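Local coordinates for protein type I polyketide synthase PikAII (Streptomyces venezuelae, PDB 3QP9) that contains a C2-type ketoreductase, which probably epimerises alpha-substituted polyketide intermediates during modular polyketide assembly rather than reducing their keto group, at residues Ser112-Asp117 against Leu136-Ala141; Trp152-Gly157 against Asp206-Val211; Gly192-Pro197 against Thr210-Gly215. All coordinates share one frame; numbering follows the deposited sequence.

Interaction 1: residues Ser112-Asp117 against Leu136-Ala141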
loop_
_atom_site.group_PDB
_atom_site.type_symbol
_atom_site.label_atom_id
_atom_site.label_comp_id
_atom_site.label_asym_id
_atom_site.label_seq_id
_atom_site.Cartn_x
_atom_site.Cartn_y
_atom_site.Cartn_z
ATOM N N SER A 112 13.407 13.872 -0.494
ATOM C CA SER A 112 12.312 14.227 -1.426
ATOM C C SER A 112 11.087 14.704 -0.690
ATOM O O SER A 112 10.518 13.940 0.156
ATOM C CB SER A 112 11.939 13.037 -2.232
ATOM O OG SER A 112 10.845 13.341 -3.072
ATOM N N LEU A 113 10.645 15.941 -0.962
ATOM C CA LEU A 113 9.294 16.329 -0.458
ATOM C C LEU A 113 8.221 16.125 -1.550
ATOM O O LEU A 113 7.141 16.719 -1.450
ATOM C CB LEU A 113 9.299 17.798 0.081
ATOM C CG LEU A 113 10.397 18.147 1.107
ATOM C CD1 LEU A 113 10.199 19.575 1.677
ATOM C CD2 LEU A 113 10.441 17.159 2.311
ATOM N N LEU A 114 8.520 15.363 -2.603
ATOM C CA LEU A 114 7.613 15.308 -3.796
ATOM C C LEU A 114 6.240 14.716 -3.493
ATOM O O LEU A 114 5.268 15.058 -4.145
ATOM C CB LEU A 114 8.212 14.535 -4.995
ATOM C CG LEU A 114 9.467 15.182 -5.638
ATOM C CD1 LEU A 114 10.068 14.246 -6.668
ATOM C CD2 LEU A 114 9.066 16.581 -6.295
ATOM N N ALA A 115 6.172 13.846 -2.487
ATOM C CA ALA A 115 4.884 13.207 -2.145
ATOM C C ALA A 115 3.836 14.233 -1.665
ATOM O O ALA A 115 2.624 13.959 -1.748
ATOM C CB ALA A 115 5.152 12.092 -1.085
ATOM N N TRP A 116 4.306 15.413 -1.224
ATOM C CA TRP A 116 3.408 16.430 -0.696
ATOM C C TRP A 116 2.536 17.013 -1.772
ATOM O O TRP A 116 1.506 17.583 -1.452
ATOM C CB TRP A 116 4.113 17.572 0.034
ATOM C CG TRP A 116 4.880 17.104 1.204
ATOM C CD1 TRP A 116 5.049 15.803 1.636
ATOM C CD2 TRP A 116 5.605 17.924 2.093
ATOM N NE1 TRP A 116 5.860 15.784 2.767
ATOM C CE2 TRP A 116 6.218 17.080 3.047
ATOM C CE3 TRP A 116 5.829 19.293 2.161
ATOM C CZ2 TRP A 116 7.034 17.570 4.040
ATOM C CZ3 TRP A 116 6.659 19.777 3.153
ATOM C CH2 TRP A 116 7.196 18.926 4.113
ATOM N N ASP A 117 2.924 16.807 -3.025
ATOM C CA ASP A 117 2.101 17.223 -4.113
ATOM C C ASP A 117 0.935 16.239 -4.333
ATOM O O ASP A 117 1.025 15.287 -5.094
ATOM C CB ASP A 117 2.921 17.418 -5.390
ATOM C CG ASP A 117 2.096 18.074 -6.537
ATOM O OD1 ASP A 117 0.859 18.246 -6.411
ATOM O OD2 ASP A 117 2.710 18.465 -7.556
ATOM N N LEU A 136 8.477 8.656 -8.456
ATOM C CA LEU A 136 9.045 7.594 -9.332
ATOM C C LEU A 136 10.124 8.186 -10.254
ATOM O O LEU A 136 11.251 7.635 -10.458
ATOM C CB LEU A 136 7.952 6.921 -10.186
ATOM C CG LEU A 136 8.570 5.998 -11.291
ATOM C CD1 LEU A 136 9.403 4.864 -10.760
ATOM C CD2 LEU A 136 7.570 5.464 -12.342
ATOM N N THR A 137 9.797 9.360 -10.769
ATOM C CA THR A 137 10.710 10.008 -11.726
ATOM C C THR A 137 12.031 10.347 -11.080
ATOM O O THR A 137 13.126 10.245 -11.701
ATOM C CB THR A 137 9.988 11.223 -12.324
ATOM O OG1 THR A 137 8.866 10.701 -13.036
ATOM C CG2 THR A 137 10.898 11.999 -13.336
ATOM N N LEU A 138 11.957 10.727 -9.824
ATOM C CA LEU A 138 13.140 11.091 -9.060
ATOM C C LEU A 138 14.052 9.899 -8.789
ATOM O O LEU A 138 15.252 10.046 -8.884
ATOM C CB LEU A 138 12.775 11.838 -7.778
ATOM C CG LEU A 138 13.941 12.175 -6.846
ATOM C CD1 LEU A 138 14.817 13.260 -7.477
ATOM C CD2 LEU A 138 13.459 12.609 -5.519
ATOM N N VAL A 139 13.480 8.722 -8.524
ATOM C CA VAL A 139 14.240 7.497 -8.234
ATOM C C VAL A 139 15.055 7.128 -9.497
ATOM O O VAL A 139 16.169 6.557 -9.421
ATOM C CB VAL A 139 13.293 6.344 -7.975
ATOM C CG1 VAL A 139 14.036 5.013 -7.999
ATOM C CG2 VAL A 139 12.565 6.525 -6.647
ATOM N N GLN A 140 14.444 7.398 -10.634
ATOM C CA GLN A 140 15.043 7.012 -11.911
ATOM C C GLN A 140 16.147 8.000 -12.265
ATOM O O GLN A 140 17.244 7.596 -12.638
ATOM C CB GLN A 140 13.981 7.082 -13.004
ATOM C CG GLN A 140 13.122 5.862 -13.120
ATOM C CD GLN A 140 11.894 6.055 -13.974
ATOM O OE1 GLN A 140 11.495 7.182 -14.364
ATOM N NE2 GLN A 140 11.294 4.939 -14.300
ATOM N N ALA A 141 15.826 9.288 -12.120
ATOM C CA ALA A 141 16.661 10.417 -12.517
ATOM C C ALA A 141 17.917 10.567 -11.643
ATOM O O ALA A 141 18.979 10.952 -12.139
ATOM C CB ALA A 141 15.871 11.665 -12.532
#
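Leu114 and Leu138 meet at the C-terminal end of a central parallel strand in a Rossmann-like half of the ketoreductase, where strand 109-112 runs into a short 3-10 turn and helix 130-144 packs over it. The two leucine side chains cross obliquely. Methyl CD1 of Leu114 comes against the flank of its partner, 3.8 Å from Leu138 CB. The same CD1 lies 3.9 Å from Leu138 CD2, so one methyl of the turn touches both the base and a branch of the helix side chain. Leu138 carries its CG anti to the backbone N (chi1 176°), and of its two branches CD2 continues the extended line to Ser112. There CD2 rests 3.6 Å from Ser112 CB. Leucine suits both places because its two methyls can face two apolar neighbours in a buried site. Leu114 also packs on Val55 and Pro57 of strand 51-57, while Ala141, one turn on from Leu138, has a side chain small enough to lie against Leu92 and Leu96 of helix 89-102. Serine suits the strand end because a small residue can offer a carbon to Leu138 and still bind the chain beyond it. In this ST turn, Ser112 OG accepts from Leu114 N at 3.1 Å with an N-H...O angle of 162°, and OG itself sits 3.7 Å from Leu138 CD2.

Interaction 2: residues Trp152-Gly157 against Asp206-Val211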
loop_
_atom_site.group_PDB
_atom_site.type_symbol
_atom_site.label_atom_id
_atom_site.label_comp_id
_atom_site.label_asym_id
_atom_site.label_seq_id
_atom_site.Cartn_x
_atom_site.Cartn_y
_atom_site.Cartn_z
ATOM N N TRP A 152 15.990 9.871 0.756
ATOM C CA TRP A 152 14.920 9.690 1.783
ATOM C C TRP A 152 13.603 10.352 1.302
ATOM O O TRP A 152 13.625 11.526 0.872
ATOM C CB TRP A 152 15.381 10.294 3.076
ATOM C CG TRP A 152 16.441 9.513 3.792
ATOM C CD1 TRP A 152 17.815 9.571 3.568
ATOM C CD2 TRP A 152 16.241 8.558 4.831
ATOM N NE1 TRP A 152 18.462 8.740 4.459
ATOM C CE2 TRP A 152 17.518 8.119 5.252
ATOM C CE3 TRP A 152 15.103 8.106 5.526
ATOM C CZ2 TRP A 152 17.686 7.143 6.274
ATOM C CZ3 TRP A 152 15.245 7.186 6.540
ATOM C CH2 TRP A 152 16.537 6.748 6.953
ATOM N N CYS A 153 12.458 9.645 1.393
ATOM C CA CYS A 153 11.168 10.230 0.936
ATOM C C CYS A 153 10.315 10.518 2.129
ATOM O O CYS A 153 10.080 9.653 2.925
ATOM C CB CYS A 153 10.420 9.276 -0.035
ATOM S SG CYS A 153 11.318 9.055 -1.601
ATOM N N VAL A 154 9.895 11.757 2.279
ATOM C CA VAL A 154 9.133 12.166 3.441
ATOM C C VAL A 154 7.678 12.335 3.082
ATOM O O VAL A 154 7.358 12.953 2.047
ATOM C CB VAL A 154 9.746 13.421 4.053
ATOM C CG1 VAL A 154 8.907 13.952 5.229
ATOM C CG2 VAL A 154 11.208 13.100 4.578
ATOM N N THR A 155 6.759 11.763 3.910
ATOM C CA THR A 155 5.348 11.920 3.692
ATOM C C THR A 155 4.762 12.556 4.949
ATOM O O THR A 155 5.464 12.737 5.913
ATOM C CB THR A 155 4.651 10.541 3.452
ATOM O OG1 THR A 155 4.931 9.669 4.587
ATOM C CG2 THR A 155 5.113 9.903 2.104
ATOM N N HIS A 156 3.472 12.929 4.929
ATOM C CA HIS A 156 2.733 13.352 6.165
ATOM C C HIS A 156 1.366 12.741 6.074
ATOM O O HIS A 156 0.748 12.781 5.020
ATOM C CB HIS A 156 2.664 14.922 6.319
ATOM C CG HIS A 156 2.005 15.628 5.180
ATOM N ND1 HIS A 156 0.670 15.975 5.201
ATOM C CD2 HIS A 156 2.496 16.068 3.980
ATOM C CE1 HIS A 156 0.350 16.569 4.058
ATOM N NE2 HIS A 156 1.437 16.634 3.295
ATOM N N GLY A 157 0.897 12.154 7.169
ATOM C CA GLY A 157 -0.451 11.522 7.208
ATOM C C GLY A 157 -0.558 10.201 6.421
ATOM O O GLY A 157 -1.650 9.744 6.163
ATOM N N ASP A 206 12.764 18.285 13.557
ATOM C CA ASP A 206 13.939 17.961 14.334
ATOM C C ASP A 206 14.138 16.450 14.518
ATOM O O ASP A 206 15.257 15.967 14.361
ATOM C CB ASP A 206 13.903 18.691 15.687
ATOM C CG ASP A 206 14.185 20.248 15.539
ATOM O OD1 ASP A 206 14.709 20.665 14.454
ATOM O OD2 ASP A 206 13.883 21.040 16.500
ATOM N N ARG A 207 13.080 15.704 14.867
ATOM C CA ARG A 207 13.238 14.262 14.923
ATOM C C ARG A 207 13.489 13.657 13.570
ATOM O O ARG A 207 14.238 12.671 13.476
ATOM C CB ARG A 207 12.049 13.583 15.571
ATOM C CG ARG A 207 11.974 13.915 17.142
ATOM C CD ARG A 207 10.687 13.267 17.737
ATOM N NE ARG A 207 10.698 13.458 19.187
ATOM C CZ ARG A 207 9.831 14.198 19.862
ATOM N NH1 ARG A 207 8.814 14.813 19.238
ATOM N NH2 ARG A 207 9.977 14.305 21.166
ATOM N N MET A 208 12.806 14.152 12.539
ATOM C CA MET A 208 13.198 13.760 11.148
ATOM C C MET A 208 14.701 13.757 10.906
ATOM O O MET A 208 15.289 12.732 10.422
ATOM C CB MET A 208 12.427 14.529 10.103
ATOM C CG MET A 208 12.780 14.150 8.640
ATOM S SD MET A 208 12.126 15.428 7.542
ATOM C CE MET A 208 13.180 16.800 8.038
ATOM N N THR A 209 15.367 14.857 11.288
ATOM C CA THR A 209 16.832 14.951 11.099
ATOM C C THR A 209 17.630 13.913 11.892
ATOM O O THR A 209 18.599 13.440 11.388
ATOM C CB THR A 209 17.404 16.394 11.302
ATOM O OG1 THR A 209 17.219 16.784 12.655
ATOM C CG2 THR A 209 16.654 17.363 10.478
ATOM N N THR A 210 17.162 13.464 13.083
ATOM C CA THR A 210 17.837 12.350 13.762
ATOM C C THR A 210 17.757 11.082 12.920
ATOM O O THR A 210 18.727 10.268 12.895
ATOM C CB THR A 210 17.213 12.083 15.112
ATOM O OG1 THR A 210 17.393 13.264 15.916
ATOM C CG2 THR A 210 17.876 10.829 15.764
ATOM N N VAL A 211 16.641 10.903 12.211
ATOM C CA VAL A 211 16.533 9.715 11.303
ATOM C C VAL A 211 17.481 9.832 10.093
ATOM O O VAL A 211 18.225 8.873 9.759
ATOM C CB VAL A 211 15.085 9.492 10.806
ATOM C CG1 VAL A 211 15.052 8.279 9.777
ATOM C CG2 VAL A 211 14.109 9.351 12.006
#
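Two groups grip the backbone oxygen of Asp206, on the helix that presses Met208 and Val211 against Trp152 and Val154: the hydroxyl of Thr209 and, more weakly, the amide N of Thr210. Thr209 OG1 donates to Asp206 O at 2.7 Å, a short bond with a C=O...O angle of 128° and the donor tilted 25° from the carbonyl plane. Threonine suits the buried helix because its hydroxyl is satisfied by the backbone of its own helix. The contact with strand 151-156 is apolar. Methyl CG1 of Val211 comes in at a slant to the six-membered part of the Trp152 indole, 3.4 Å from Trp152 CZ3 and 3.5 Å from Trp152 CH2, close for carbon atoms. The long indole suits this place because it reaches from the strand to the helix backbone, where the CA atoms of Trp152 and Val211 are 9.7 Å apart; its CZ2 lies 3.9 Å from Val211 O. Two residues further along the strand, Val154 CG2 meets Met208 SD at 3.9 Å, the two side chains lying nearly at right angles. Methionine reaches here because its first two torsions are extended; the bend at chi3 (67°) carries CE away from that methyl. Valine, branched at CB, fits a beta-strand. Leu111 and Ile194, on the two neighbouring strands, flank Trp152, as expected where a helix covers the parallel sheet of a Rossmann-like fold.

Interaction 3: residues Gly192-Pro197 against Thr210-Gly215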
loop_
_atom_site.group_PDB
_atom_site.type_symbol
_atom_site.label_atom_id
_atom_site.label_comp_id
_atom_site.label_asym_id
_atom_site.label_seq_id
_atom_site.Cartn_x
_atom_site.Cartn_y
_atom_site.Cartn_z
ATOM N N GLY A 192 15.494 5.841 2.922
ATOM C CA GLY A 192 14.280 5.353 3.661
ATOM C C GLY A 192 13.040 6.142 3.501
ATOM O O GLY A 192 12.982 7.010 2.689
ATOM N N LEU A 193 12.082 5.933 4.443
ATOM C CA LEU A 193 10.798 6.546 4.324
ATOM C C LEU A 193 10.519 7.087 5.666
ATOM O O LEU A 193 10.844 6.447 6.651
ATOM C CB LEU A 193 9.732 5.512 3.974
ATOM C CG LEU A 193 9.697 4.975 2.559
ATOM C CD1 LEU A 193 9.111 3.500 2.411
ATOM C CD2 LEU A 193 8.823 5.980 1.647
ATOM N N ILE A 194 10.006 8.307 5.731
ATOM C CA ILE A 194 9.715 8.931 7.012
ATOM C C ILE A 194 8.379 9.576 6.917
ATOM O O ILE A 194 8.190 10.383 6.038
ATOM C CB ILE A 194 10.737 9.996 7.357
ATOM C CG1 ILE A 194 12.143 9.394 7.356
ATOM C CG2 ILE A 194 10.334 10.674 8.712
ATOM C CD1 ILE A 194 13.286 10.370 7.512
ATOM N N ASP A 195 7.463 9.324 7.880
ATOM C CA ASP A 195 6.155 9.987 7.801
ATOM C C ASP A 195 6.002 10.976 8.958
ATOM O O ASP A 195 6.126 10.578 10.106
ATOM C CB ASP A 195 5.043 8.927 7.889
ATOM C CG ASP A 195 3.646 9.518 7.740
ATOM O OD1 ASP A 195 2.896 9.469 8.754
ATOM O OD2 ASP A 195 3.382 10.119 6.667
ATOM N N LEU A 196 5.705 12.230 8.634
ATOM C CA LEU A 196 5.582 13.328 9.579
ATOM C C LEU A 196 4.154 13.329 9.981
ATOM O O LEU A 196 3.361 12.684 9.326
ATOM C CB LEU A 196 5.986 14.668 8.937
ATOM C CG LEU A 196 7.484 14.710 8.639
ATOM C CD1 LEU A 196 7.851 15.918 7.785
ATOM C CD2 LEU A 196 8.371 14.682 9.878
ATOM N N PRO A 197 3.843 13.933 11.133
ATOM C CA PRO A 197 2.443 13.949 11.588
ATOM C C PRO A 197 1.577 14.651 10.522
ATOM O O PRO A 197 2.053 15.663 9.944
ATOM C CB PRO A 197 2.486 14.807 12.858
ATOM C CG PRO A 197 3.941 14.826 13.351
ATOM C CD PRO A 197 4.788 14.628 12.041
ATOM N N THR A 210 17.162 13.464 13.083
ATOM C CA THR A 210 17.837 12.350 13.762
ATOM C C THR A 210 17.757 11.082 12.920
ATOM O O THR A 210 18.727 10.268 12.895
ATOM C CB THR A 210 17.213 12.083 15.112
ATOM O OG1 THR A 210 17.393 13.264 15.916
ATOM C CG2 THR A 210 17.876 10.829 15.764
ATOM N N VAL A 211 16.641 10.903 12.211
ATOM C CA VAL A 211 16.533 9.715 11.303
ATOM C C VAL A 211 17.481 9.832 10.093
ATOM O O VAL A 211 18.225 8.873 9.759
ATOM C CB VAL A 211 15.085 9.492 10.806
ATOM C CG1 VAL A 211 15.052 8.279 9.777
ATOM C CG2 VAL A 211 14.109 9.351 12.006
ATOM N N LEU A 212 17.514 10.996 9.468
ATOM C CA LEU A 212 18.409 11.187 8.313
ATOM C C LEU A 212 19.864 10.978 8.668
ATOM O O LEU A 212 20.692 10.623 7.796
ATOM C CB LEU A 212 18.285 12.595 7.760
ATOM C CG LEU A 212 16.860 12.843 7.381
ATOM C CD1 LEU A 212 16.626 14.309 7.034
ATOM C CD2 LEU A 212 16.491 11.873 6.204
ATOM N N ALA A 213 20.213 11.228 9.930
ATOM C CA ALA A 213 21.602 11.072 10.326
ATOM C C ALA A 213 22.100 9.610 10.304
ATOM O O ALA A 213 23.288 9.372 10.409
ATOM C CB ALA A 213 21.890 11.780 11.687
ATOM N N GLY A 214 21.178 8.639 10.175
ATOM C CA GLY A 214 21.554 7.244 10.026
ATOM C C GLY A 214 21.890 6.535 11.311
ATOM O O GLY A 214 22.312 5.405 11.269
ATOM N N GLY A 215 21.646 7.164 12.453
ATOM C CA GLY A 215 21.891 6.586 13.763
ATOM C C GLY A 215 20.787 5.584 14.209
ATOM O O GLY A 215 21.029 4.782 15.148
#
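Ile194 sends its CD1 methyl between two successive residues of helix 202-212, Val211 and Leu212. Its CG1 stands beside the backbone N (chi1 -57°), and a chi2 of 173° keeps the chain straight as far as CD1, giving isoleucine the length to span from the strand to the helix. With Val211 the approach is tip to tip, CD1 of Ile194 lying 3.6 Å from Val211 CG1. That valine methyl is also 3.9 Å from CG1 of Ile194, so it touches the last two carbons of the isoleucine chain. Leu212 arrives at a slant: a chi1 of -58° puts CG beside the backbone N, CD1 continues outward, and the folded-back branch CD2 touches Ile194 CD1 at 3.8 Å. Leucine's extra carbon lets a residue pointing off to the side still reach Ile194, while Val211, directed at the strand, reaches it with a methyl on CB. Past the contact, Gly214 N donates to Val211 O at 3.0 Å; Gly214, the first residue to leave helical angles, has the positive phi that glycine adopts easily. Strand 190-196 and helix 202-212 are the first two elements of a beta-alpha-beta unit completed by strand 220-224. Asp195, next in the strand, forms a salt bridge with Arg224, while Ile194 meets the helix through carbon alone, a contact that rests on close fit and burial rather than on directed bonds.

In the fold
Following the chain from the N terminus, interaction 1 comes first: it closes a loop of 18 residues and sets helix 130-144 back over the end of strand 109-112. Strand 151-156 comes next and opens interaction 2, whose 48-residue loop contains strand 190-196. That strand opens interaction 3, which ends on the same helix, 202-212, a little further on; the two share Thr210 and Val211, and their centres lie about 4 Å apart. Interaction 1 stands in series with both, yet its strand is joined to 151-156 by backbone bonds around Ser112. Together the three tie neighbouring parallel strands to two covering helices.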